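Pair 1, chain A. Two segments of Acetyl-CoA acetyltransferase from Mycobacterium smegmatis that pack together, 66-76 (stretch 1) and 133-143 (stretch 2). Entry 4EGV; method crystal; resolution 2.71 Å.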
# COMPACT_ATOMS: atom_id res chain seq x y z
N ARG A 66 -19.54 -22.00 -11.92
CA ARG A 66 -20.13 -23.10 -11.14
C ARG A 66 -19.09 -23.84 -10.29
O ARG A 66 -19.44 -24.47 -9.30
CB ARG A 66 -20.93 -24.08 -12.02
CG ARG A 66 -22.33 -23.57 -12.38
CD ARG A 66 -23.20 -24.58 -13.21
NE ARG A 66 -22.52 -25.15 -14.39
CZ ARG A 66 -22.57 -24.68 -15.64
NH1 ARG A 66 -23.27 -23.61 -15.95
NH2 ARG A 66 -21.90 -25.29 -16.60
N ALA A 67 -17.81 -23.72 -10.65
CA ALA A 67 -16.75 -24.43 -9.96
C ALA A 67 -16.14 -23.64 -8.80
O ALA A 67 -15.40 -24.20 -7.99
CB ALA A 67 -15.66 -24.87 -10.96
N ILE A 68 -16.42 -22.34 -8.73
CA ILE A 68 -15.93 -21.49 -7.64
C ILE A 68 -16.47 -21.92 -6.25
O ILE A 68 -17.68 -21.92 -6.02
CB ILE A 68 -16.22 -19.97 -7.88
CG1 ILE A 68 -15.48 -19.46 -9.10
CG2 ILE A 68 -15.81 -19.14 -6.67
CD1 ILE A 68 -16.01 -18.15 -9.65
N ASP A 69 -15.56 -22.25 -5.35
CA ASP A 69 -15.92 -22.66 -4.02
C ASP A 69 -15.77 -21.56 -2.95
O ASP A 69 -16.40 -21.63 -1.88
CB ASP A 69 -15.24 -24.00 -3.63
CG ASP A 69 -13.67 -23.97 -3.74
OD1 ASP A 69 -12.96 -23.24 -3.00
OD2 ASP A 69 -13.13 -24.75 -4.56
N THR A 70 -14.95 -20.54 -3.23
CA THR A 70 -14.81 -19.41 -2.31
C THR A 70 -14.74 -18.10 -3.05
O THR A 70 -14.04 -18.00 -4.05
CB THR A 70 -13.56 -19.51 -1.45
OG1 THR A 70 -13.49 -20.83 -0.93
CG2 THR A 70 -13.62 -18.52 -0.30
N VAL A 71 -15.48 -17.12 -2.54
CA VAL A 71 -15.34 -15.73 -2.93
C VAL A 71 -14.87 -14.89 -1.75
O VAL A 71 -15.26 -15.09 -0.60
CB VAL A 71 -16.59 -15.11 -3.56
CG1 VAL A 71 -16.95 -15.85 -4.79
CG2 VAL A 71 -17.75 -15.10 -2.62
N ALA A 72 -14.00 -13.95 -2.05
CA ALA A 72 -13.50 -13.11 -1.05
C ALA A 72 -13.54 -11.71 -1.64
O ALA A 72 -13.16 -11.49 -2.79
CB ALA A 72 -12.09 -13.54 -0.66
N GLY A 73 -14.05 -10.77 -0.87
CA GLY A 73 -14.06 -9.37 -1.26
C GLY A 73 -13.29 -8.48 -0.31
O GLY A 73 -13.23 -8.69 0.91
N THR A 74 -12.67 -7.46 -0.87
CA THR A 74 -12.09 -6.40 -0.03
C THR A 74 -13.16 -5.42 0.46
O THR A 74 -14.15 -5.16 -0.20
CB THR A 74 -10.94 -5.63 -0.68
OG1 THR A 74 -11.41 -4.90 -1.80
CG2 THR A 74 -9.87 -6.55 -1.11
N ARG A 75 -12.90 -4.88 1.64
CA ARG A 75 -13.83 -4.02 2.35
C ARG A 75 -13.91 -2.64 1.70
O ARG A 75 -12.86 -2.02 1.50
CB ARG A 75 -13.37 -3.93 3.81
CG ARG A 75 -14.38 -3.37 4.76
CD ARG A 75 -13.97 -3.59 6.26
NE ARG A 75 -14.13 -4.99 6.68
CZ ARG A 75 -15.25 -5.54 7.13
NH1 ARG A 75 -16.34 -4.82 7.26
NH2 ARG A 75 -15.26 -6.81 7.45
N GLN A 76 -15.13 -2.20 1.32
CA GLN A 76 -15.43 -0.77 0.95
C GLN A 76 -16.43 -0.28 1.97
O GLN A 76 -17.45 -0.95 2.15
CB GLN A 76 -16.04 -0.64 -0.50
N GLU A 133 -7.67 -27.61 1.15
CA GLU A 133 -8.64 -26.64 1.64
C GLU A 133 -9.58 -26.10 0.56
O GLU A 133 -10.80 -26.23 0.68
CB GLU A 133 -7.93 -25.47 2.32
N ASN A 134 -9.02 -25.50 -0.48
CA ASN A 134 -9.83 -24.83 -1.46
C ASN A 134 -9.33 -25.22 -2.84
O ASN A 134 -8.25 -25.74 -2.94
CB ASN A 134 -9.78 -23.33 -1.21
CG ASN A 134 -10.56 -22.91 -0.01
OD1 ASN A 134 -11.72 -22.72 -0.09
ND2 ASN A 134 -9.91 -22.77 1.10
N ASP A 135 -10.12 -24.98 -3.88
CA ASP A 135 -9.79 -25.39 -5.24
C ASP A 135 -9.91 -24.29 -6.29
O ASP A 135 -9.10 -24.11 -7.11
CB ASP A 135 -10.66 -26.57 -5.67
CG ASP A 135 -10.29 -27.86 -5.01
OD1 ASP A 135 -9.16 -28.28 -5.09
OD2 ASP A 135 -11.14 -28.47 -4.42
N VAL A 136 -10.99 -23.58 -6.27
CA VAL A 136 -11.20 -22.40 -7.10
C VAL A 136 -11.69 -21.20 -6.29
O VAL A 136 -12.74 -21.24 -5.65
CB VAL A 136 -12.16 -22.65 -8.27
CG1 VAL A 136 -12.20 -21.46 -9.22
CG2 VAL A 136 -11.78 -23.91 -8.99
N VAL A 137 -10.93 -20.12 -6.34
CA VAL A 137 -11.21 -18.97 -5.54
C VAL A 137 -11.31 -17.74 -6.42
O VAL A 137 -10.55 -17.57 -7.34
CB VAL A 137 -10.10 -18.78 -4.47
CG1 VAL A 137 -10.31 -17.48 -3.63
CG2 VAL A 137 -10.00 -20.00 -3.58
N LEU A 138 -12.26 -16.88 -6.12
CA LEU A 138 -12.38 -15.57 -6.76
C LEU A 138 -12.22 -14.44 -5.74
O LEU A 138 -12.89 -14.39 -4.74
CB LEU A 138 -13.73 -15.41 -7.50
CG LEU A 138 -13.91 -14.12 -8.32
CD1 LEU A 138 -12.84 -14.03 -9.43
CD2 LEU A 138 -15.28 -13.98 -8.91
N ILE A 139 -11.30 -13.54 -6.02
CA ILE A 139 -11.04 -12.37 -5.22
C ILE A 139 -11.49 -11.11 -5.99
O ILE A 139 -11.35 -11.04 -7.20
CB ILE A 139 -9.56 -12.36 -4.89
CG1 ILE A 139 -9.25 -13.46 -3.88
CG2 ILE A 139 -9.07 -11.02 -4.33
CD1 ILE A 139 -7.76 -13.82 -3.85
N PHE A 140 -12.05 -10.13 -5.31
CA PHE A 140 -12.50 -8.94 -6.01
C PHE A 140 -12.61 -7.77 -5.05
O PHE A 140 -12.58 -7.94 -3.84
CB PHE A 140 -13.82 -9.16 -6.77
CG PHE A 140 -14.87 -9.86 -5.96
CD1 PHE A 140 -15.55 -9.19 -4.95
CD2 PHE A 140 -15.15 -11.20 -6.17
CE1 PHE A 140 -16.50 -9.83 -4.17
CE2 PHE A 140 -16.12 -11.88 -5.36
CZ PHE A 140 -16.79 -11.17 -4.37
N GLY A 141 -12.68 -6.56 -5.60
CA GLY A 141 -12.86 -5.37 -4.79
C GLY A 141 -13.30 -4.26 -5.69
O GLY A 141 -13.21 -4.42 -6.88
N SER A 142 -13.74 -3.13 -5.15
CA SER A 142 -14.26 -2.01 -5.96
C SER A 142 -14.44 -0.75 -5.14
O SER A 142 -14.42 -0.77 -3.92
CB SER A 142 -15.59 -2.34 -6.66
OG SER A 142 -16.58 -2.79 -5.76
N GLU A 143 -14.59 0.38 -5.82
CA GLU A 143 -14.94 1.62 -5.16
C GLU A 143 -15.77 2.51 -6.03
O GLU A 143 -15.71 2.43 -7.24
CB GLU A 143 -13.73 2.36 -4.64
CG GLU A 143 -12.44 2.14 -5.38
CD GLU A 143 -11.23 2.73 -4.61
OE1 GLU A 143 -10.31 1.94 -4.17
OE2 GLU A 143 -11.24 3.99 -4.45

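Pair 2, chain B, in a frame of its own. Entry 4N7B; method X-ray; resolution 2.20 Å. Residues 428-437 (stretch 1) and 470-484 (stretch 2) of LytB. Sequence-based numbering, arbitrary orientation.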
# COMPACT_ATOMS: atom_id res chain seq x y z
N THR B 428 8.23 -21.69 1.82
CA THR B 428 8.35 -22.95 2.58
C THR B 428 9.43 -23.90 2.08
O THR B 428 9.63 -24.95 2.67
CB THR B 428 7.00 -23.71 2.65
OG1 THR B 428 6.52 -23.96 1.33
CG2 THR B 428 5.99 -22.87 3.41
N LYS B 429 10.14 -23.53 1.02
CA LYS B 429 11.35 -24.25 0.60
C LYS B 429 12.58 -23.62 1.25
O LYS B 429 13.69 -24.12 1.12
CB LYS B 429 11.53 -24.16 -0.92
CG LYS B 429 10.83 -25.26 -1.68
CD LYS B 429 9.58 -24.74 -2.38
CE LYS B 429 8.44 -25.75 -2.27
NZ LYS B 429 8.79 -27.07 -2.87
N CYS B 430 12.36 -22.49 1.92
CA CYS B 430 13.45 -21.63 2.41
C CYS B 430 13.62 -21.65 3.93
O CYS B 430 12.73 -22.07 4.66
CB CYS B 430 13.20 -20.20 1.96
SG CYS B 430 13.16 -19.98 0.12
N ASP B 431 14.78 -21.18 4.39
CA ASP B 431 15.13 -21.10 5.80
C ASP B 431 14.89 -19.68 6.33
O ASP B 431 14.74 -19.47 7.52
CB ASP B 431 16.60 -21.44 5.97
CG ASP B 431 16.96 -22.78 5.35
OD1 ASP B 431 16.31 -23.80 5.68
OD2 ASP B 431 17.89 -22.82 4.52
N LEU B 432 14.87 -18.71 5.42
CA LEU B 432 14.70 -17.33 5.79
C LEU B 432 14.06 -16.53 4.66
O LEU B 432 14.41 -16.70 3.49
CB LEU B 432 16.05 -16.71 6.12
CG LEU B 432 16.01 -15.20 6.31
CD1 LEU B 432 15.38 -14.86 7.66
CD2 LEU B 432 17.41 -14.61 6.21
N THR B 433 13.16 -15.62 5.02
CA THR B 433 12.56 -14.70 4.07
C THR B 433 13.05 -13.28 4.37
O THR B 433 12.98 -12.81 5.52
CB THR B 433 11.02 -14.72 4.15
OG1 THR B 433 10.52 -15.96 3.64
CG2 THR B 433 10.45 -13.56 3.33
N ILE B 434 13.57 -12.60 3.35
CA ILE B 434 13.94 -11.20 3.48
C ILE B 434 13.00 -10.36 2.65
O ILE B 434 12.87 -10.56 1.44
CB ILE B 434 15.36 -10.91 3.00
CG1 ILE B 434 16.37 -11.58 3.91
CG2 ILE B 434 15.61 -9.40 2.98
CD1 ILE B 434 17.78 -11.48 3.40
N VAL B 435 12.31 -9.45 3.32
CA VAL B 435 11.43 -8.53 2.64
C VAL B 435 12.08 -7.18 2.67
O VAL B 435 12.40 -6.67 3.74
CB VAL B 435 10.07 -8.41 3.31
CG1 VAL B 435 9.21 -7.41 2.55
CG2 VAL B 435 9.39 -9.77 3.36
N VAL B 436 12.29 -6.60 1.49
CA VAL B 436 12.91 -5.28 1.42
C VAL B 436 11.83 -4.23 1.42
O VAL B 436 10.91 -4.26 0.61
CB VAL B 436 13.81 -5.14 0.20
CG1 VAL B 436 14.54 -3.82 0.22
CG2 VAL B 436 14.80 -6.31 0.18
N GLY B 437 11.90 -3.33 2.39
CA GLY B 437 10.92 -2.28 2.46
C GLY B 437 10.94 -1.55 3.77
O GLY B 437 11.76 -1.86 4.66
N GLN B 470 25.01 -11.63 10.41
CA GLN B 470 25.17 -12.80 11.26
C GLN B 470 23.99 -13.73 11.12
O GLN B 470 24.12 -14.92 11.39
CB GLN B 470 25.32 -12.40 12.73
CG GLN B 470 26.72 -11.95 13.12
CD GLN B 470 27.79 -12.98 12.76
OE1 GLN B 470 27.81 -14.10 13.30
NE2 GLN B 470 28.68 -12.61 11.84
N ILE B 471 22.83 -13.21 10.74
CA ILE B 471 21.64 -14.05 10.68
C ILE B 471 21.65 -14.95 9.46
O ILE B 471 20.70 -15.71 9.26
CB ILE B 471 20.34 -13.23 10.66
CG1 ILE B 471 20.08 -12.68 9.26
CG2 ILE B 471 20.38 -12.13 11.71
CD1 ILE B 471 18.81 -11.90 9.15
N LEU B 472 22.69 -14.85 8.63
CA LEU B 472 22.80 -15.68 7.43
C LEU B 472 23.61 -16.94 7.73
O LEU B 472 23.72 -17.84 6.90
CB LEU B 472 23.48 -14.92 6.31
CG LEU B 472 22.82 -13.63 5.82
CD1 LEU B 472 23.80 -12.86 4.92
CD2 LEU B 472 21.55 -13.96 5.08
N LYS B 473 24.20 -16.99 8.92
CA LYS B 473 24.94 -18.18 9.31
C LYS B 473 23.92 -19.32 9.41
O LYS B 473 22.86 -19.16 10.02
CB LYS B 473 25.67 -17.97 10.65
CG LYS B 473 27.07 -18.55 10.66
CD LYS B 473 27.35 -19.36 11.92
CE LYS B 473 28.22 -18.60 12.93
NZ LYS B 473 28.56 -19.45 14.10
N ASN B 474 24.22 -20.44 8.76
CA ASN B 474 23.32 -21.60 8.77
C ASN B 474 22.05 -21.44 7.92
O ASN B 474 21.18 -22.32 7.94
CB ASN B 474 22.90 -21.97 10.21
CG ASN B 474 24.08 -22.08 11.17
OD1 ASN B 474 23.98 -21.68 12.34
ND2 ASN B 474 25.21 -22.62 10.68
N VAL B 475 21.90 -20.35 7.17
CA VAL B 475 20.81 -20.34 6.21
C VAL B 475 21.33 -20.54 4.79
O VAL B 475 22.20 -19.81 4.30
CB VAL B 475 19.84 -19.13 6.35
CG1 VAL B 475 20.08 -18.37 7.66
CG2 VAL B 475 19.89 -18.24 5.15
N ASN B 476 20.78 -21.57 4.16
CA ASN B 476 21.18 -21.99 2.83
C ASN B 476 20.20 -21.53 1.76
O ASN B 476 20.59 -21.32 0.63
CB ASN B 476 21.31 -23.51 2.79
CG ASN B 476 22.36 -24.02 3.76
OD1 ASN B 476 23.44 -23.44 3.87
ND2 ASN B 476 22.04 -25.09 4.47
N LYS B 477 18.93 -21.40 2.12
CA LYS B 477 17.95 -20.94 1.14
C LYS B 477 17.19 -19.73 1.64
O LYS B 477 16.58 -19.74 2.71
CB LYS B 477 16.99 -22.07 0.78
CG LYS B 477 17.72 -23.35 0.38
CD LYS B 477 16.96 -24.14 -0.65
CE LYS B 477 17.39 -25.60 -0.65
NZ LYS B 477 18.88 -25.76 -0.57
N ILE B 478 17.21 -18.68 0.83
CA ILE B 478 16.56 -17.42 1.12
C ILE B 478 15.50 -17.07 0.07
O ILE B 478 15.74 -17.13 -1.15
CB ILE B 478 17.59 -16.32 1.14
CG1 ILE B 478 18.58 -16.59 2.26
CG2 ILE B 478 16.94 -14.95 1.27
CD1 ILE B 478 19.80 -15.71 2.20
N ALA B 479 14.34 -16.68 0.56
CA ALA B 479 13.28 -16.15 -0.27
C ALA B 479 13.42 -14.63 -0.22
O ALA B 479 13.39 -14.03 0.87
CB ALA B 479 11.94 -16.57 0.32
N LEU B 480 13.64 -13.98 -1.37
CA LEU B 480 13.83 -12.52 -1.35
C LEU B 480 12.73 -11.82 -2.14
O LEU B 480 12.53 -12.11 -3.32
CB LEU B 480 15.19 -12.14 -1.91
CG LEU B 480 15.47 -10.65 -2.11
CD1 LEU B 480 15.55 -9.90 -0.78
CD2 LEU B 480 16.76 -10.47 -2.90
N THR B 481 11.99 -10.94 -1.47
CA THR B 481 10.98 -10.15 -2.15
C THR B 481 10.98 -8.70 -1.66
O THR B 481 11.85 -8.31 -0.88
CB THR B 481 9.58 -10.75 -2.00
OG1 THR B 481 8.68 -10.02 -2.84
CG2 THR B 481 9.10 -10.65 -0.60
N SER B 482 10.02 -7.90 -2.09
CA SER B 482 10.01 -6.51 -1.70
C SER B 482 8.60 -5.97 -1.78
O SER B 482 7.78 -6.47 -2.54
CB SER B 482 10.94 -5.69 -2.61
OG SER B 482 10.51 -5.79 -3.96
N ALA B 483 8.33 -4.96 -0.96
CA ALA B 483 7.00 -4.39 -0.84
C ALA B 483 6.65 -3.53 -2.04
O ALA B 483 7.50 -3.21 -2.87
CB ALA B 483 6.92 -3.57 0.41
N ALA B 484 5.38 -3.15 -2.11
CA ALA B 484 4.85 -2.42 -3.25
C ALA B 484 5.38 -1.00 -3.35
O ALA B 484 5.15 -0.33 -4.35
CB ALA B 484 3.31 -2.42 -3.20

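Both pairs consist of two neighbouring parallel strands entered through an aspartate. The 14 central residues superpose with an RMSD of 0.5 Å. The strand axes diverge by 16° in pair 1 and 18° in pair 2.

The backbone ladder is the same. In pair 1, Leu A138 N donates to Thr A70 O (3.0 Å), and Ala A72 N donates to Leu A138 O (2.9 Å). In pair 2, Ala B479 N donates to Leu B432 O (2.9 Å), and Ile B434 N donates to Ala B479 O (2.9 Å). These bonds use main-chain atoms, so the ladder survives the changes of side chain.

Asp A69 matches Asp B431. Each closes the start of the ladder by accepting from backbone amides of the other stretch. Val A136 N donates to Asp A69 OD2 (3.0 Å), and Lys B477 N donates to Asp B431 OD2 (3.0 Å). The preceding amide also joins in. Asp A135 N bonds weakly to Asp A69 OD2 (3.1 Å), while Asn B476 N donates to Asp B431 OD2 (3.2 Å). The rotamers differ: chi1 is p in Asp A69 and m in Asp B431.

Ile A68 matches Cys B430. Both side chains reach the same two positions. Ile A68 CG1 is 3.8 Å from Val A136 CG1, and Ile A68 CD1 is 4.2 Å from Leu A138 CB. Cys B430 CB is 4.4 Å from Lys B477 CB, and Cys B430 SG is 3.6 Å from Ala B479 CB.

Thr A70 matches Leu B432. The threonine CB lies 4.2 Å from Val A137 CG2. Leu B432 CB makes apolar contact with Val B475 CG2 at 4.2 Å. Val B475 matches Asn A134, which Thr A70 also approaches.

On the same face, Ala A72 matches Ile B434, and Ile A139 matches Leu B480. Ala A72 CB meets Ile A139 CG1 at 4.3 Å. The longer pair packs more closely, with Ile B434 CG2 3.8 Å from Leu B480 CD1.

On the other face the sizes also change. Val A71 matches Thr B433, and Leu A138 matches Ala B479. Val A71 CG1 lies 4.2 Å from Leu A138 CB; Thr B433 OG1 lies 3.7 Å from Ala B479 CB. Further along there is a trade of bulk: Gly A73 and Phe A140 match Val B435 and Thr B481. The phenylalanine ring lies beside Gly A73, with Ala A72 O over one face. An ideal CB on Gly A73 would sit a tight 3.1 Å from Phe A140 CE1. Pair 2 has no ring here. Val B435 CG2 and Thr B481 CG2 meet at 4.1 Å.

Gly A141 matches Ser B482. An ideal CB on Gly A141 would clash with Thr A74 OG1 at 2.2 Å. Ser B482 CB lies 4.1 Å from Val B436 CB.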